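Local coordinates for thioredoxin domain-containing protein (Silicibacter pomeroyi, PDB 3EYT) that is of unknown function but, as a thioredoxin-fold member of the AhpC/TSA family, probably has thiol-based oxidoreductase or antioxidant activity, at residues K29-C43 and M115-A127. Residues are numbered along the deposited sequence; the frame is centred on the assembly and turned at random.
Sequences KVIVIEAFQMLCPGC and MRGTPSLLLIDKA
Ile31, Ile33 and Ala35 each exchange a pair of N-H...O=C bonds with Ile124, Leu122 and Ser120, respectively, so that strands 30-36 and 120-124 run antiparallel as neighbours in the sheet. Beta-branched Val30, Ile31, Val32 and Ile33 suit this extended, buried strand. With CG1 anti to its backbone N (chi1 178°), Val32 sets that methyl 3.8 Å from Leu121 CD2, while its CG2 lies tightly beside Leu123; helices 41-57 and 140-151 cover this face. On the other face Ile33 CD1 reaches Ile124 CD1 at 3.7 Å. Glu34, an acid among apolar neighbours, bends at chi2 (70°) and lies alongside Pro119, OE2 3.1 Å from Pro119 CB, with its OE1 3.7 Å from Leu121 CD1, the two side chains crossing at about a right angle. An alanine here removes the whole bent arm and would probably leave Pro119 CB and Leu121 CD1 without the carboxylate packed against them. Small Ala35 leaves room for the selenium of Met115 (selenomethionine here), SE lying 3.5 Å from Ala35 CB. Beyond the strand the chain turns, and Cys40, the N-cap of helix 41-57, accepts from Cys43 N through its SG, while Cys43 SG accepts from Gln37 N. Cys43 SG sits 3.5 Å from Thr118 CB and also touches Pro119, whose preceding peptide is cis. A CxxC at a helix start facing a cis-proline loop is the hallmark of the thioredoxin active site, consistent with a redox role for this pair.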
ATOM      1  N   LYS C  29     -17.040 -11.522  28.139  1.00 26.40           N
ATOM      2  CA  LYS C  29     -16.771 -12.608  27.184  1.00 25.67           C
ATOM      3  C   LYS C  29     -15.309 -12.973  27.303  1.00 24.53           C
ATOM      4  O   LYS C  29     -14.467 -12.119  27.607  1.00 23.71           O
ATOM      5  CB  LYS C  29     -16.977 -12.166  25.734  1.00 26.41           C
ATOM      6  CG  LYS C  29     -18.404 -11.890  25.330  1.00 27.45           C
ATOM      7  CD  LYS C  29     -18.387 -11.081  24.043  1.00 27.77           C
ATOM      8  CE  LYS C  29     -19.791 -10.763  23.570  1.00 32.66           C
ATOM      9  NZ  LYS C  29     -20.615 -11.988  23.554  1.00 35.53           N
ATOM     10  N   VAL C  30     -15.022 -14.249  27.085  1.00 23.42           N
ATOM     11  CA  VAL C  30     -13.667 -14.690  26.844  1.00 22.03           C
ATOM     12  C   VAL C  30     -13.344 -14.217  25.411  1.00 21.73           C
ATOM     13  O   VAL C  30     -14.179 -14.275  24.508  1.00 21.99           O
ATOM     14  CB  VAL C  30     -13.547 -16.222  27.042  1.00 22.07           C
ATOM     15  CG1 VAL C  30     -12.195 -16.747  26.576  1.00 21.99           C
ATOM     16  CG2 VAL C  30     -13.782 -16.571  28.520  1.00 19.83           C
ATOM     17  N   ILE C  31     -12.155 -13.667  25.225  1.00 20.31           N
ATOM     18  CA  ILE C  31     -11.781 -13.131  23.917  1.00 18.76           C
ATOM     19  C   ILE C  31     -10.567 -13.889  23.385  1.00 18.21           C
ATOM     20  O   ILE C  31      -9.561 -14.080  24.110  1.00 18.04           O
ATOM     21  CB  ILE C  31     -11.471 -11.620  24.011  1.00 18.75           C
ATOM     22  CG1 ILE C  31     -12.602 -10.886  24.741  1.00 20.05           C
ATOM     23  CG2 ILE C  31     -11.205 -11.017  22.627  1.00 16.20           C
ATOM     24  CD1 ILE C  31     -12.229  -9.487  25.172  1.00 22.02           C
ATOM     25  N   VAL C  32     -10.673 -14.356  22.144  1.00 16.75           N
ATOM     26  CA  VAL C  32      -9.560 -15.007  21.461  1.00 16.36           C
ATOM     27  C   VAL C  32      -9.121 -14.075  20.350  1.00 16.02           C
ATOM     28  O   VAL C  32      -9.924 -13.713  19.490  1.00 16.31           O
ATOM     29  CB  VAL C  32      -9.995 -16.351  20.825  1.00 16.40           C
ATOM     30  CG1 VAL C  32      -8.839 -16.996  20.076  1.00 15.11           C
ATOM     31  CG2 VAL C  32     -10.538 -17.303  21.894  1.00 17.72           C
ATOM     32  N   ILE C  33      -7.856 -13.673  20.369  1.00 16.24           N
ATOM     33  CA  ILE C  33      -7.311 -12.832  19.313  1.00 16.99           C
ATOM     34  C   ILE C  33      -6.253 -13.568  18.512  1.00 16.24           C
ATOM     35  O   ILE C  33      -5.269 -14.042  19.058  1.00 17.07           O
ATOM     36  CB  ILE C  33      -6.704 -11.522  19.868  1.00 17.33           C
ATOM     37  CG1 ILE C  33      -7.705 -10.789  20.750  1.00 18.34           C
ATOM     38  CG2 ILE C  33      -6.204 -10.575  18.729  1.00 17.68           C
ATOM     39  CD1 ILE C  33      -7.077  -9.551  21.511  1.00 20.51           C
ATOM     40  N   GLU C  34      -6.452 -13.611  17.203  1.00 15.39           N
ATOM     41  CA  GLU C  34      -5.475 -14.202  16.307  1.00 15.52           C
ATOM     42  C   GLU C  34      -4.745 -13.064  15.583  1.00 14.59           C
ATOM     43  O   GLU C  34      -5.346 -12.352  14.774  1.00 15.09           O
ATOM     44  CB  GLU C  34      -6.192 -15.148  15.331  1.00 15.85           C
ATOM     45  CG  GLU C  34      -5.359 -15.721  14.208  1.00 20.01           C
ATOM     46  CD  GLU C  34      -4.318 -16.728  14.680  1.00 24.32           C
ATOM     47  OE1 GLU C  34      -4.458 -17.321  15.779  1.00 26.63           O
ATOM     48  OE2 GLU C  34      -3.341 -16.910  13.938  1.00 29.56           O
ATOM     49  N   ALA C  35      -3.461 -12.900  15.903  1.00 13.67           N
ATOM     50  CA  ALA C  35      -2.619 -11.873  15.310  1.00 12.85           C
ATOM     51  C   ALA C  35      -1.882 -12.558  14.174  1.00 13.29           C
ATOM     52  O   ALA C  35      -1.256 -13.607  14.365  1.00 13.58           O
ATOM     53  CB  ALA C  35      -1.639 -11.316  16.308  1.00 11.98           C
ATOM     54  N   PHE C  36      -1.988 -11.977  12.986  1.00 13.24           N
ATOM     55  CA  PHE C  36      -1.516 -12.640  11.789  1.00 13.57           C
ATOM     56  C   PHE C  36      -1.047 -11.580  10.782  1.00 13.59           C
ATOM     57  O   PHE C  36      -1.401 -10.397  10.883  1.00 12.04           O
ATOM     58  CB  PHE C  36      -2.651 -13.504  11.181  1.00 13.46           C
ATOM     59  CG  PHE C  36      -3.771 -12.694  10.539  1.00 15.11           C
ATOM     60  CD1 PHE C  36      -3.813 -12.525   9.146  1.00 13.87           C
ATOM     61  CD2 PHE C  36      -4.785 -12.117  11.327  1.00 16.07           C
ATOM     62  CE1 PHE C  36      -4.843 -11.773   8.546  1.00 14.74           C
ATOM     63  CE2 PHE C  36      -5.814 -11.373  10.757  1.00 18.03           C
ATOM     64  CZ  PHE C  36      -5.844 -11.191   9.347  1.00 14.00           C
ATOM     65  N   GLN C  37      -0.277 -12.043   9.791  1.00 13.47           N
ATOM     66  CA  GLN C  37       0.026 -11.275   8.584  1.00 11.86           C
ATOM     67  C   GLN C  37      -0.510 -12.110   7.453  1.00 12.58           C
ATOM     68  O   GLN C  37      -0.298 -13.342   7.420  1.00 12.88           O
ATOM     69  CB  GLN C  37       1.541 -11.138   8.352  1.00 12.48           C
ATOM     70  CG  GLN C  37       2.280 -10.263   9.392  1.00 13.88           C
ATOM     71  CD  GLN C  37       3.745 -10.036   9.019  1.00 15.11           C
ATOM     72  OE1 GLN C  37       4.123  -8.930   8.683  1.00 13.58           O
ATOM     73  NE2 GLN C  37       4.539 -11.098   9.003  1.00 14.53           N
HETATM   74  N   MSE C  38      -1.147 -11.449   6.500  1.00 12.33           N
HETATM   75  CA  MSE C  38      -1.814 -12.148   5.405  1.00 12.81           C
HETATM   76  C   MSE C  38      -0.838 -12.919   4.511  1.00 13.45           C
HETATM   77  O   MSE C  38      -1.210 -13.928   3.946  1.00 14.02           O
HETATM   78  CB  MSE C  38      -2.664 -11.172   4.592  1.00 12.82           C
HETATM   79  CG  MSE C  38      -1.832 -10.078   3.924  1.00 12.80           C
HETATM   80 SE   MSE C  38      -2.992  -8.881   2.898  0.75 18.30          SE
HETATM   81  CE  MSE C  38      -3.115  -9.965   1.243  1.00 13.03           C
ATOM     82  N   LEU C  39       0.408 -12.463   4.391  1.00 13.40           N
ATOM     83  CA  LEU C  39       1.392 -13.173   3.565  1.00 14.68           C
ATOM     84  C   LEU C  39       2.322 -14.139   4.340  1.00 15.67           C
ATOM     85  O   LEU C  39       3.305 -14.656   3.803  1.00 15.51           O
ATOM     86  CB  LEU C  39       2.218 -12.158   2.735  1.00 14.66           C
ATOM     87  CG  LEU C  39       1.449 -11.183   1.832  1.00 15.83           C
ATOM     88  CD1 LEU C  39       2.458 -10.355   1.033  1.00 16.19           C
ATOM     89  CD2 LEU C  39       0.494 -11.940   0.866  1.00 15.30           C
ATOM     90  N   CYS C  40       1.997 -14.411   5.591  1.00 16.40           N
ATOM     91  CA  CYS C  40       2.817 -15.301   6.388  1.00 17.84           C
ATOM     92  C   CYS C  40       2.292 -16.729   6.235  1.00 16.51           C
ATOM     93  O   CYS C  40       1.140 -17.000   6.550  1.00 16.10           O
ATOM     94  CB  CYS C  40       2.801 -14.811   7.828  1.00 18.10           C
ATOM     95  SG  CYS C  40       3.179 -16.027   9.096  1.00 25.44           S
ATOM     96  N   PRO C  41       3.127 -17.640   5.705  1.00 16.81           N
ATOM     97  CA  PRO C  41       2.589 -18.966   5.360  1.00 16.70           C
ATOM     98  C   PRO C  41       1.997 -19.705   6.560  1.00 17.22           C
ATOM     99  O   PRO C  41       0.970 -20.370   6.410  1.00 17.08           O
ATOM    100  CB  PRO C  41       3.792 -19.715   4.753  1.00 16.66           C
ATOM    101  CG  PRO C  41       4.698 -18.623   4.266  1.00 16.73           C
ATOM    102  CD  PRO C  41       4.505 -17.451   5.223  1.00 15.97           C
ATOM    103  N   GLY C  42       2.589 -19.556   7.752  1.00 17.04           N
ATOM    104  CA  GLY C  42       2.060 -20.238   8.949  1.00 17.29           C
ATOM    105  C   GLY C  42       0.706 -19.687   9.381  1.00 17.80           C
ATOM    106  O   GLY C  42      -0.128 -20.435   9.887  1.00 18.81           O
ATOM    107  N   CYS C  43       0.480 -18.384   9.206  1.00 16.62           N
ATOM    108  CA  CYS C  43      -0.838 -17.785   9.459  1.00 17.40           C
ATOM    109  C   CYS C  43      -1.919 -18.351   8.543  1.00 17.81           C
ATOM    110  O   CYS C  43      -3.041 -18.612   8.966  1.00 17.80           O
ATOM    111  CB  CYS C  43      -0.784 -16.253   9.263  1.00 17.34           C
ATOM    112  SG  CYS C  43       0.258 -15.445  10.506  1.00 20.69           S
HETATM  113  N   MSE C 115       4.546  -9.253  21.288  1.00 14.44           N
HETATM  114  CA  MSE C 115       4.428 -10.471  20.471  1.00 15.24           C
HETATM  115  C   MSE C 115       5.744 -10.772  19.808  1.00 15.25           C
HETATM  116  O   MSE C 115       6.527  -9.867  19.504  1.00 15.08           O
HETATM  117  CB  MSE C 115       3.291 -10.336  19.448  1.00 15.32           C
HETATM  118  CG  MSE C 115       1.986 -10.008  20.122  1.00 16.32           C
HETATM  119 SE   MSE C 115       0.610  -9.975  18.690  0.75 22.19          SE
HETATM  120  CE  MSE C 115      -0.875  -9.189  19.707  1.00 18.83           C
ATOM    121  N   ARG C 116       6.007 -12.054  19.608  1.00 16.98           N
ATOM    122  CA  ARG C 116       7.277 -12.516  19.036  1.00 17.64           C
ATOM    123  C   ARG C 116       7.203 -12.646  17.524  1.00 17.62           C
ATOM    124  O   ARG C 116       8.224 -12.816  16.862  1.00 17.57           O
ATOM    125  CB  ARG C 116       7.666 -13.866  19.637  1.00 18.16           C
ATOM    126  CG  ARG C 116       7.890 -13.826  21.151  1.00 21.52           C
ATOM    127  CD  ARG C 116       8.316 -15.198  21.658  1.00 26.31           C
ATOM    128  NE  ARG C 116       9.722 -15.475  21.326  1.00 33.85           N
ATOM    129  CZ  ARG C 116      10.782 -14.999  21.992  1.00 35.69           C
ATOM    130  NH1 ARG C 116      10.627 -14.206  23.052  1.00 36.79           N
ATOM    131  NH2 ARG C 116      12.012 -15.319  21.594  1.00 35.16           N
ATOM    132  N   GLY C 117       5.998 -12.597  16.967  1.00 16.61           N
ATOM    133  CA  GLY C 117       5.866 -12.802  15.516  1.00 16.13           C
ATOM    134  C   GLY C 117       4.440 -13.227  15.287  1.00 15.73           C
ATOM    135  O   GLY C 117       3.579 -13.051  16.183  1.00 15.14           O
ATOM    136  N   THR C 118       4.178 -13.783  14.099  1.00 15.40           N
ATOM    137  CA  THR C 118       2.840 -14.279  13.752  1.00 15.26           C
ATOM    138  C   THR C 118       3.014 -15.719  13.233  1.00 15.67           C
ATOM    139  O   THR C 118       4.061 -16.039  12.671  1.00 14.79           O
ATOM    140  CB  THR C 118       2.191 -13.401  12.609  1.00 14.71           C
ATOM    141  OG1 THR C 118       3.018 -13.438  11.441  1.00 15.23           O
ATOM    142  CG2 THR C 118       2.060 -11.957  13.037  1.00 16.88           C
ATOM    143  N   PRO C 119       1.992 -16.580  13.403  1.00 15.20           N
ATOM    144  CA  PRO C 119       0.767 -16.232  14.124  1.00 15.20           C
ATOM    145  C   PRO C 119       0.953 -16.260  15.644  1.00 14.67           C
ATOM    146  O   PRO C 119       1.771 -17.024  16.172  1.00 15.36           O
ATOM    147  CB  PRO C 119      -0.242 -17.315  13.673  1.00 15.77           C
ATOM    148  CG  PRO C 119       0.627 -18.567  13.506  1.00 14.22           C
ATOM    149  CD  PRO C 119       1.994 -17.987  12.928  1.00 15.15           C
ATOM    150  N   SER C 120       0.231 -15.388  16.331  1.00 14.81           N
ATOM    151  CA  SER C 120       0.135 -15.453  17.777  1.00 15.55           C
ATOM    152  C   SER C 120      -1.315 -15.524  18.160  1.00 16.10           C
ATOM    153  O   SER C 120      -2.166 -14.887  17.535  1.00 16.87           O
ATOM    154  CB  SER C 120       0.803 -14.240  18.432  1.00 14.76           C
ATOM    155  OG  SER C 120       2.191 -14.303  18.161  1.00 15.29           O
ATOM    156  N   LEU C 121      -1.594 -16.287  19.205  1.00 16.64           N
ATOM    157  CA  LEU C 121      -2.945 -16.406  19.682  1.00 17.50           C
ATOM    158  C   LEU C 121      -2.972 -15.912  21.123  1.00 17.98           C
ATOM    159  O   LEU C 121      -2.163 -16.370  21.957  1.00 18.51           O
ATOM    160  CB  LEU C 121      -3.452 -17.851  19.521  1.00 18.14           C
ATOM    161  CG  LEU C 121      -4.994 -17.977  19.678  1.00 21.40           C
ATOM    162  CD1 LEU C 121      -5.587 -19.060  18.874  1.00 24.16           C
ATOM    163  CD2 LEU C 121      -5.360 -18.157  21.131  1.00 21.89           C
ATOM    164  N   LEU C 122      -3.847 -14.932  21.396  1.00 17.10           N
ATOM    165  CA  LEU C 122      -3.944 -14.341  22.736  1.00 18.40           C
ATOM    166  C   LEU C 122      -5.306 -14.662  23.307  1.00 17.94           C
ATOM    167  O   LEU C 122      -6.311 -14.623  22.582  1.00 17.84           O
ATOM    168  CB  LEU C 122      -3.777 -12.825  22.686  1.00 18.21           C
ATOM    169  CG  LEU C 122      -2.548 -12.087  22.104  1.00 20.76           C
ATOM    170  CD1 LEU C 122      -1.404 -12.133  23.051  1.00 21.06           C
ATOM    171  CD2 LEU C 122      -2.115 -12.537  20.709  1.00 22.19           C
ATOM    172  N   LEU C 123      -5.344 -14.975  24.600  1.00 17.78           N
ATOM    173  CA  LEU C 123      -6.577 -15.267  25.318  1.00 18.55           C
ATOM    174  C   LEU C 123      -6.744 -14.317  26.476  1.00 18.50           C
ATOM    175  O   LEU C 123      -5.880 -14.256  27.372  1.00 18.59           O
ATOM    176  CB  LEU C 123      -6.581 -16.680  25.924  1.00 19.08           C
ATOM    177  CG  LEU C 123      -6.953 -17.948  25.172  1.00 24.12           C
ATOM    178  CD1 LEU C 123      -7.359 -18.981  26.247  1.00 24.55           C
ATOM    179  CD2 LEU C 123      -8.071 -17.748  24.155  1.00 25.57           C
ATOM    180  N   ILE C 124      -7.871 -13.615  26.462  1.00 17.28           N
ATOM    181  CA  ILE C 124      -8.228 -12.630  27.462  1.00 18.43           C
ATOM    182  C   ILE C 124      -9.457 -13.110  28.234  1.00 18.17           C
ATOM    183  O   ILE C 124     -10.475 -13.494  27.645  1.00 17.82           O
ATOM    184  CB  ILE C 124      -8.485 -11.253  26.811  1.00 18.25           C
ATOM    185  CG1 ILE C 124      -7.179 -10.718  26.178  1.00 18.56           C
ATOM    186  CG2 ILE C 124      -9.038 -10.227  27.826  1.00 18.95           C
ATOM    187  CD1 ILE C 124      -7.432  -9.578  25.214  1.00 18.89           C
ATOM    188  N   ASP C 125      -9.356 -13.082  29.555  1.00 18.66           N
ATOM    189  CA  ASP C 125     -10.430 -13.599  30.400  1.00 19.00           C
ATOM    190  C   ASP C 125     -11.612 -12.629  30.473  1.00 19.47           C
ATOM    191  O   ASP C 125     -11.531 -11.526  29.965  1.00 19.63           O
ATOM    192  CB  ASP C 125      -9.900 -14.025  31.777  1.00 18.78           C
ATOM    193  CG  ASP C 125      -9.453 -12.856  32.657  1.00 21.19           C
ATOM    194  OD1 ASP C 125      -9.804 -11.675  32.402  1.00 20.08           O
ATOM    195  OD2 ASP C 125      -8.749 -13.141  33.659  1.00 22.58           O
ATOM    196  N   LYS C 126     -12.708 -13.048  31.110  1.00 20.57           N
ATOM    197  CA  LYS C 126     -13.923 -12.214  31.263  1.00 21.02           C
ATOM    198  C   LYS C 126     -13.671 -10.876  31.967  1.00 21.18           C
ATOM    199  O   LYS C 126     -14.458  -9.937  31.844  1.00 21.20           O
ATOM    200  CB  LYS C 126     -14.974 -12.975  32.070  1.00 21.02           C
ATOM    201  CG  LYS C 126     -15.404 -14.251  31.463  1.00 21.19           C
ATOM    202  CD  LYS C 126     -16.594 -14.790  32.235  1.00 20.08           C
ATOM    203  CE  LYS C 126     -16.835 -16.189  31.800  1.00 20.25           C
ATOM    204  NZ  LYS C 126     -17.939 -16.809  32.561  1.00 20.84           N
ATOM    205  N   ALA C 127     -12.584 -10.799  32.726  1.00 22.01           N
ATOM    206  CA  ALA C 127     -12.252  -9.573  33.455  1.00 22.54           C
ATOM    207  C   ALA C 127     -11.331  -8.626  32.676  1.00 22.52           C
ATOM    208  O   ALA C 127     -10.978  -7.575  33.190  1.00 23.38           O
ATOM    209  CB  ALA C 127     -11.658  -9.912  34.829  1.00 22.51           C
TER
HETATM  210  O   HOH W   1     -13.256  -9.743  28.603  1.00 16.96           O
HETATM  211  O   HOH W   2       5.748 -13.811  10.162  1.00 37.55           O